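Local coordinates for glucose-inhibited division protein A-related protein, probable oxidoreductase (Thermus thermophilus, PDB 2CUL) that binds flavin-adenine dinucleotide in a Rossmann fold as a small form of glucose-inhibited division protein A and is probably an oxidoreductase, at the flavin-adenine dinucleotide site. Sequence-based numbering; all coordinates share one arbitrary frame.

The flavin-adenine dinucleotide site. Residues 9-14, 33-34, 43, 89-91, 120-122, 124, 140, 165-166, 206, 211-213, 216. With FAD (flavin-adenine dinucleotide), chain B.
Phe43 and Tyr213 lie side by side on one face of the flavin. Phe43 is nearly parallel to the FAD isoalloxazine, 8° between planes, its centroid 3.6 Å from that of the dimethylbenzene ring. The other face of Phe43 carries CD of Arg140, so the phenyl is sandwiched. Tyr213 stacks on the pyrimidine ring, tilted by 21°, with carbonyl O2 above its face, offset towards the rim. Its OH accepts a bond from Phe43 N (2.7 Å), tying the two stacking residues together, while its CD1 sits over the centre of the Phe13 ring. Tyr213 N donates to O2 (2.9 Å); the helix end may help stabilise charge developing at N1-C2=O2.

Arg140 bends at chi3 (47°) to bring NH1 to O1A of the adenosine-side phosphate, a salt bridge of 3.0 Å. Ser14 OG joins Ser14 N in gripping O1P of the other phosphate, each at 2.8 Å. Phe124 offers one face to ribose C2B and the C8A edge of the adenine imidazole, and points its own edge at O1A. On one purine face lie the CG1 methyls of Val9, over the six-membered ring, and Val121, over the imidazole; Gln34 covers the opposite face, extended beyond CG with OE1 near C5A and C6A, and its N hydrogen-bonds N3A (3.1 Å). Ala91 N donates to N1A, and its O receives N6A on a lone pair (2.9 Å).

The GxGxxG motif (residues 10-15), running from strand 6-9 into helix 13-24, brings that helix's N-terminus to the pyrophosphate, with the cofactor continuing to helix 213-230.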
loop_
_atom_site.group_PDB
_atom_site.type_symbol
_atom_site.label_atom_id
_atom_site.label_comp_id
_atom_site.label_asym_id
_atom_site.label_seq_id
_atom_site.Cartn_x
_atom_site.Cartn_y
_atom_site.Cartn_z
ATOM N N VAL A 9 -1.310 5.114 -2.749
ATOM C CA VAL A 9 -0.763 5.475 -1.446
ATOM C C VAL A 9 -0.227 4.214 -0.770
ATOM O O VAL A 9 -0.998 3.362 -0.316
ATOM C CB VAL A 9 -1.845 6.124 -0.547
ATOM C CG1 VAL A 9 -1.255 6.481 0.815
ATOM C CG2 VAL A 9 -2.392 7.375 -1.224
ATOM N N GLY A 10 1.100 4.098 -0.715
ATOM C CA GLY A 10 1.725 2.939 -0.101
ATOM C C GLY A 10 2.533 2.132 -1.100
ATOM O O GLY A 10 1.970 1.498 -1.990
ATOM N N ALA A 11 3.856 2.154 -0.951
ATOM C CA ALA A 11 4.747 1.429 -1.850
ATOM C C ALA A 11 5.167 0.092 -1.258
ATOM O O ALA A 11 6.355 -0.250 -1.245
ATOM C CB ALA A 11 5.979 2.276 -2.153
ATOM N N GLY A 12 4.186 -0.656 -0.769
ATOM C CA GLY A 12 4.456 -1.954 -0.187
ATOM C C GLY A 12 4.193 -3.062 -1.188
ATOM O O GLY A 12 4.089 -2.816 -2.390
ATOM N N PHE A 13 4.063 -4.288 -0.700
ATOM C CA PHE A 13 3.850 -5.417 -1.594
ATOM C C PHE A 13 2.648 -5.316 -2.524
ATOM O O PHE A 13 2.747 -5.691 -3.689
ATOM C CB PHE A 13 3.814 -6.715 -0.785
ATOM C CG PHE A 13 5.163 -7.113 -0.255
ATOM C CD1 PHE A 13 5.997 -7.947 -0.997
ATOM C CD2 PHE A 13 5.631 -6.595 0.950
ATOM C CE1 PHE A 13 7.281 -8.257 -0.547
ATOM C CE2 PHE A 13 6.915 -6.898 1.409
ATOM C CZ PHE A 13 7.740 -7.730 0.659
ATOM N N SER A 14 1.522 -4.797 -2.040
ATOM C CA SER A 14 0.352 -4.685 -2.907
ATOM C C SER A 14 0.389 -3.415 -3.753
ATOM O O SER A 14 0.122 -3.457 -4.949
ATOM C CB SER A 14 -0.947 -4.726 -2.085
ATOM O OG SER A 14 -1.036 -3.639 -1.176
ATOM N N THR A 33 4.464 7.390 -0.942
ATOM C CA THR A 33 4.734 6.568 0.231
ATOM C C THR A 33 5.456 7.395 1.298
ATOM O O THR A 33 6.290 8.240 0.981
ATOM C CB THR A 33 5.530 5.300 -0.190
ATOM O OG1 THR A 33 5.260 4.239 0.733
ATOM C CG2 THR A 33 7.027 5.581 -0.255
ATOM N N GLN A 34 5.124 7.164 2.568
ATOM C CA GLN A 34 5.709 7.960 3.645
ATOM C C GLN A 34 7.205 7.851 3.864
ATOM O O GLN A 34 7.832 8.808 4.321
ATOM C CB GLN A 34 4.977 7.702 4.968
ATOM C CG GLN A 34 4.956 6.272 5.450
ATOM C CD GLN A 34 3.976 6.089 6.599
ATOM O OE1 GLN A 34 2.985 6.812 6.695
ATOM N NE2 GLN A 34 4.239 5.119 7.464
ATOM N N PHE A 43 8.898 -8.401 6.337
ATOM C CA PHE A 43 8.928 -8.679 7.762
ATOM C C PHE A 43 9.961 -9.804 7.711
ATOM O O PHE A 43 11.156 -9.555 7.872
ATOM C CB PHE A 43 7.565 -9.177 8.240
ATOM C CG PHE A 43 6.571 -8.074 8.492
ATOM C CD1 PHE A 43 6.567 -7.386 9.702
ATOM C CD2 PHE A 43 5.626 -7.739 7.530
ATOM C CE1 PHE A 43 5.628 -6.381 9.953
ATOM C CE2 PHE A 43 4.682 -6.737 7.769
ATOM C CZ PHE A 43 4.684 -6.058 8.984
ATOM N N ALA A 89 5.816 11.230 0.649
ATOM C CA ALA A 89 4.795 12.112 1.192
ATOM C C ALA A 89 3.993 11.280 2.175
ATOM O O ALA A 89 3.897 10.061 2.025
ATOM C CB ALA A 89 3.895 12.650 0.081
ATOM N N THR A 90 3.446 11.933 3.193
ATOM C CA THR A 90 2.649 11.233 4.197
ATOM C C THR A 90 1.180 11.603 4.029
ATOM O O THR A 90 0.778 12.719 4.357
ATOM C CB THR A 90 3.093 11.614 5.617
ATOM O OG1 THR A 90 4.501 11.382 5.754
ATOM C CG2 THR A 90 2.348 10.775 6.644
ATOM N N ALA A 91 0.380 10.676 3.508
ATOM C CA ALA A 91 -1.038 10.942 3.310
ATOM C C ALA A 91 -1.711 11.131 4.662
ATOM O O ALA A 91 -1.553 10.316 5.570
ATOM C CB ALA A 91 -1.697 9.794 2.547
ATOM N N ALA A 120 -3.226 1.523 -0.325
ATOM C CA ALA A 120 -2.515 0.255 -0.143
ATOM C C ALA A 120 -1.603 0.467 1.056
ATOM O O ALA A 120 -0.398 0.225 0.989
ATOM C CB ALA A 120 -1.684 -0.068 -1.389
ATOM N N VAL A 121 -2.209 0.890 2.162
ATOM C CA VAL A 121 -1.484 1.231 3.379
ATOM C C VAL A 121 -1.137 0.123 4.375
ATOM O O VAL A 121 -0.685 0.407 5.481
ATOM C CB VAL A 121 -2.221 2.374 4.122
ATOM C CG1 VAL A 121 -2.269 3.620 3.232
ATOM C CG2 VAL A 121 -3.634 1.940 4.495
ATOM N N GLY A 122 -1.339 -1.128 3.975
ATOM C CA GLY A 122 -1.001 -2.255 4.829
ATOM C C GLY A 122 -1.514 -2.240 6.255
ATOM O O GLY A 122 -2.695 -2.009 6.503
ATOM N N PHE A 124 -0.726 -0.118 8.611
ATOM C CA PHE A 124 -0.435 1.183 9.200
ATOM C C PHE A 124 -1.607 2.028 9.693
ATOM O O PHE A 124 -1.416 3.185 10.070
ATOM C CB PHE A 124 0.421 1.994 8.222
ATOM C CG PHE A 124 1.824 1.476 8.083
ATOM C CD1 PHE A 124 2.874 2.084 8.764
ATOM C CD2 PHE A 124 2.090 0.348 7.307
ATOM C CE1 PHE A 124 4.172 1.579 8.678
ATOM C CE2 PHE A 124 3.382 -0.165 7.214
ATOM C CZ PHE A 124 4.427 0.452 7.902
ATOM N N ARG A 140 5.190 -1.701 11.284
ATOM C CA ARG A 140 6.235 -2.710 11.118
ATOM C C ARG A 140 7.428 -2.200 11.924
ATOM O O ARG A 140 7.528 -1.007 12.190
ATOM C CB ARG A 140 6.588 -2.863 9.630
ATOM C CG ARG A 140 7.694 -3.864 9.309
ATOM C CD ARG A 140 7.612 -4.316 7.843
ATOM N NE ARG A 140 7.446 -3.162 6.966
ATOM C CZ ARG A 140 6.483 -3.035 6.057
ATOM N NH1 ARG A 140 5.589 -4.003 5.877
ATOM N NH2 ARG A 140 6.379 -1.907 5.368
ATOM N N GLY A 165 -1.017 -9.288 13.186
ATOM C CA GLY A 165 0.006 -10.035 12.487
ATOM C C GLY A 165 1.116 -10.274 13.489
ATOM O O GLY A 165 1.182 -9.596 14.514
ATOM N N GLU A 166 1.991 -11.234 13.213
ATOM C CA GLU A 166 3.082 -11.518 14.130
ATOM C C GLU A 166 4.365 -11.917 13.413
ATOM O O GLU A 166 4.332 -12.527 12.344
ATOM C CB GLU A 166 2.670 -12.629 15.105
ATOM C CG GLU A 166 3.790 -13.108 16.018
ATOM C CD GLU A 166 3.320 -14.134 17.031
ATOM O OE1 GLU A 166 2.578 -15.060 16.644
ATOM O OE2 GLU A 166 3.703 -14.019 18.215
ATOM N N LEU A 206 -3.290 -5.711 2.502
ATOM C CA LEU A 206 -3.635 -5.964 3.891
ATOM C C LEU A 206 -4.639 -4.987 4.497
ATOM O O LEU A 206 -5.371 -5.357 5.419
ATOM C CB LEU A 206 -2.365 -5.987 4.747
ATOM C CG LEU A 206 -2.461 -6.907 5.966
ATOM C CD1 LEU A 206 -2.395 -8.355 5.495
ATOM C CD2 LEU A 206 -1.334 -6.609 6.947
ATOM N N GLY A 211 -3.497 -11.741 4.041
ATOM C CA GLY A 211 -2.759 -12.508 3.057
ATOM C C GLY A 211 -1.264 -12.359 3.253
ATOM O O GLY A 211 -0.826 -11.503 4.019
ATOM N N ASP A 212 -0.485 -13.202 2.574
ATOM C CA ASP A 212 0.971 -13.156 2.668
ATOM C C ASP A 212 1.546 -12.370 1.488
ATOM O O ASP A 212 0.793 -11.795 0.704
ATOM C CB ASP A 212 1.556 -14.570 2.696
ATOM C CG ASP A 212 1.106 -15.416 1.523
ATOM O OD1 ASP A 212 0.776 -14.856 0.458
ATOM O OD2 ASP A 212 1.098 -16.651 1.673
ATOM N N TYR A 213 2.872 -12.356 1.349
ATOM C CA TYR A 213 3.499 -11.593 0.269
ATOM C C TYR A 213 2.934 -11.906 -1.110
ATOM O O TYR A 213 2.578 -10.999 -1.856
ATOM C CB TYR A 213 5.016 -11.817 0.238
ATOM C CG TYR A 213 5.754 -11.450 1.509
ATOM C CD1 TYR A 213 5.494 -10.256 2.184
ATOM C CD2 TYR A 213 6.737 -12.296 2.024
ATOM C CE1 TYR A 213 6.197 -9.917 3.347
ATOM C CE2 TYR A 213 7.442 -11.972 3.175
ATOM C CZ TYR A 213 7.169 -10.787 3.834
ATOM O OH TYR A 213 7.855 -10.501 4.990
ATOM N N MET A 216 -0.518 -10.536 -1.559
ATOM C CA MET A 216 -0.473 -9.085 -1.722
ATOM C C MET A 216 -0.115 -8.767 -3.166
ATOM O O MET A 216 -0.721 -7.899 -3.795
ATOM C CB MET A 216 0.579 -8.475 -0.793
ATOM C CG MET A 216 0.291 -8.655 0.689
ATOM S SD MET A 216 -1.250 -7.859 1.224
ATOM C CE MET A 216 -2.330 -9.299 1.356
HETATM P PA FAD B . 2.948 -2.946 3.262
HETATM O O1A FAD B . 3.105 -2.836 4.720
HETATM O O2A FAD B . 3.862 -3.825 2.488
HETATM O O5B FAD B . 3.035 -1.493 2.610
HETATM C C5B FAD B . 2.259 -0.419 3.144
HETATM C C4B FAD B . 2.968 0.860 2.716
HETATM O O4B FAD B . 2.054 1.936 2.931
HETATM C C3B FAD B . 4.233 1.193 3.531
HETATM O O3B FAD B . 5.334 1.494 2.701
HETATM C C2B FAD B . 3.793 2.345 4.386
HETATM O O2B FAD B . 4.817 3.184 4.867
HETATM C C1B FAD B . 2.783 3.030 3.469
HETATM N N9A FAD B . 1.832 3.911 4.141
HETATM C C8A FAD B . 0.940 3.569 5.131
HETATM N N7A FAD B . 0.210 4.603 5.531
HETATM C C5A FAD B . 0.654 5.659 4.758
HETATM C C6A FAD B . 0.273 7.021 4.709
HETATM N N6A FAD B . -0.668 7.549 5.472
HETATM N N1A FAD B . 0.931 7.834 3.801
HETATM C C2A FAD B . 1.915 7.311 2.993
HETATM N N3A FAD B . 2.324 6.015 2.996
HETATM C C4A FAD B . 1.665 5.234 3.894
HETATM N N1 FAD B . 3.462 -11.975 5.123
HETATM C C2 FAD B . 4.434 -12.856 4.708
HETATM O O2 FAD B . 4.367 -13.399 3.632
HETATM N N3 FAD B . 5.516 -13.112 5.564
HETATM C C4 FAD B . 5.675 -12.540 6.808
HETATM O O4 FAD B . 6.665 -12.814 7.519
HETATM C C4X FAD B . 4.676 -11.640 7.235
HETATM N N5 FAD B . 4.762 -11.032 8.480
HETATM C C5X FAD B . 3.786 -10.150 8.904
HETATM C C6 FAD B . 3.896 -9.552 10.159
HETATM C C7 FAD B . 2.938 -8.641 10.642
HETATM C C7M FAD B . 3.124 -8.027 12.008
HETATM C C8 FAD B . 1.812 -8.326 9.799
HETATM C C8M FAD B . 0.747 -7.356 10.235
HETATM C C9 FAD B . 1.682 -8.930 8.525
HETATM C C9A FAD B . 2.655 -9.848 8.047
HETATM N N10 FAD B . 2.565 -10.483 6.758
HETATM C C10 FAD B . 3.572 -11.379 6.355
HETATM C "C1'" FAD B . 1.401 -10.229 5.817
HETATM C "C2'" FAD B . 1.626 -9.349 4.567
HETATM O "O2'" FAD B . 2.318 -10.087 3.596
HETATM C "C3'" FAD B . 2.411 -8.058 4.877
HETATM O "O3'" FAD B . 1.739 -7.267 5.855
HETATM C "C4'" FAD B . 2.598 -7.156 3.640
HETATM O "O4'" FAD B . 3.568 -6.142 3.893
HETATM C "C5'" FAD B . 1.239 -6.531 3.268
HETATM O "O5'" FAD B . 1.388 -5.726 2.087
HETATM P P FAD B . 0.726 -4.293 1.939
HETATM O O1P FAD B . 1.088 -3.860 0.579
HETATM O O2P FAD B . -0.742 -4.345 2.256
HETATM O O3P FAD B . 1.415 -3.393 3.032
HETATM O O HOH W 1 1.430 -1.311 -0.423
HETATM O O HOH W 2 -2.719 -2.637 1.919
HETATM O O HOH W 3 6.809 4.013 2.849
#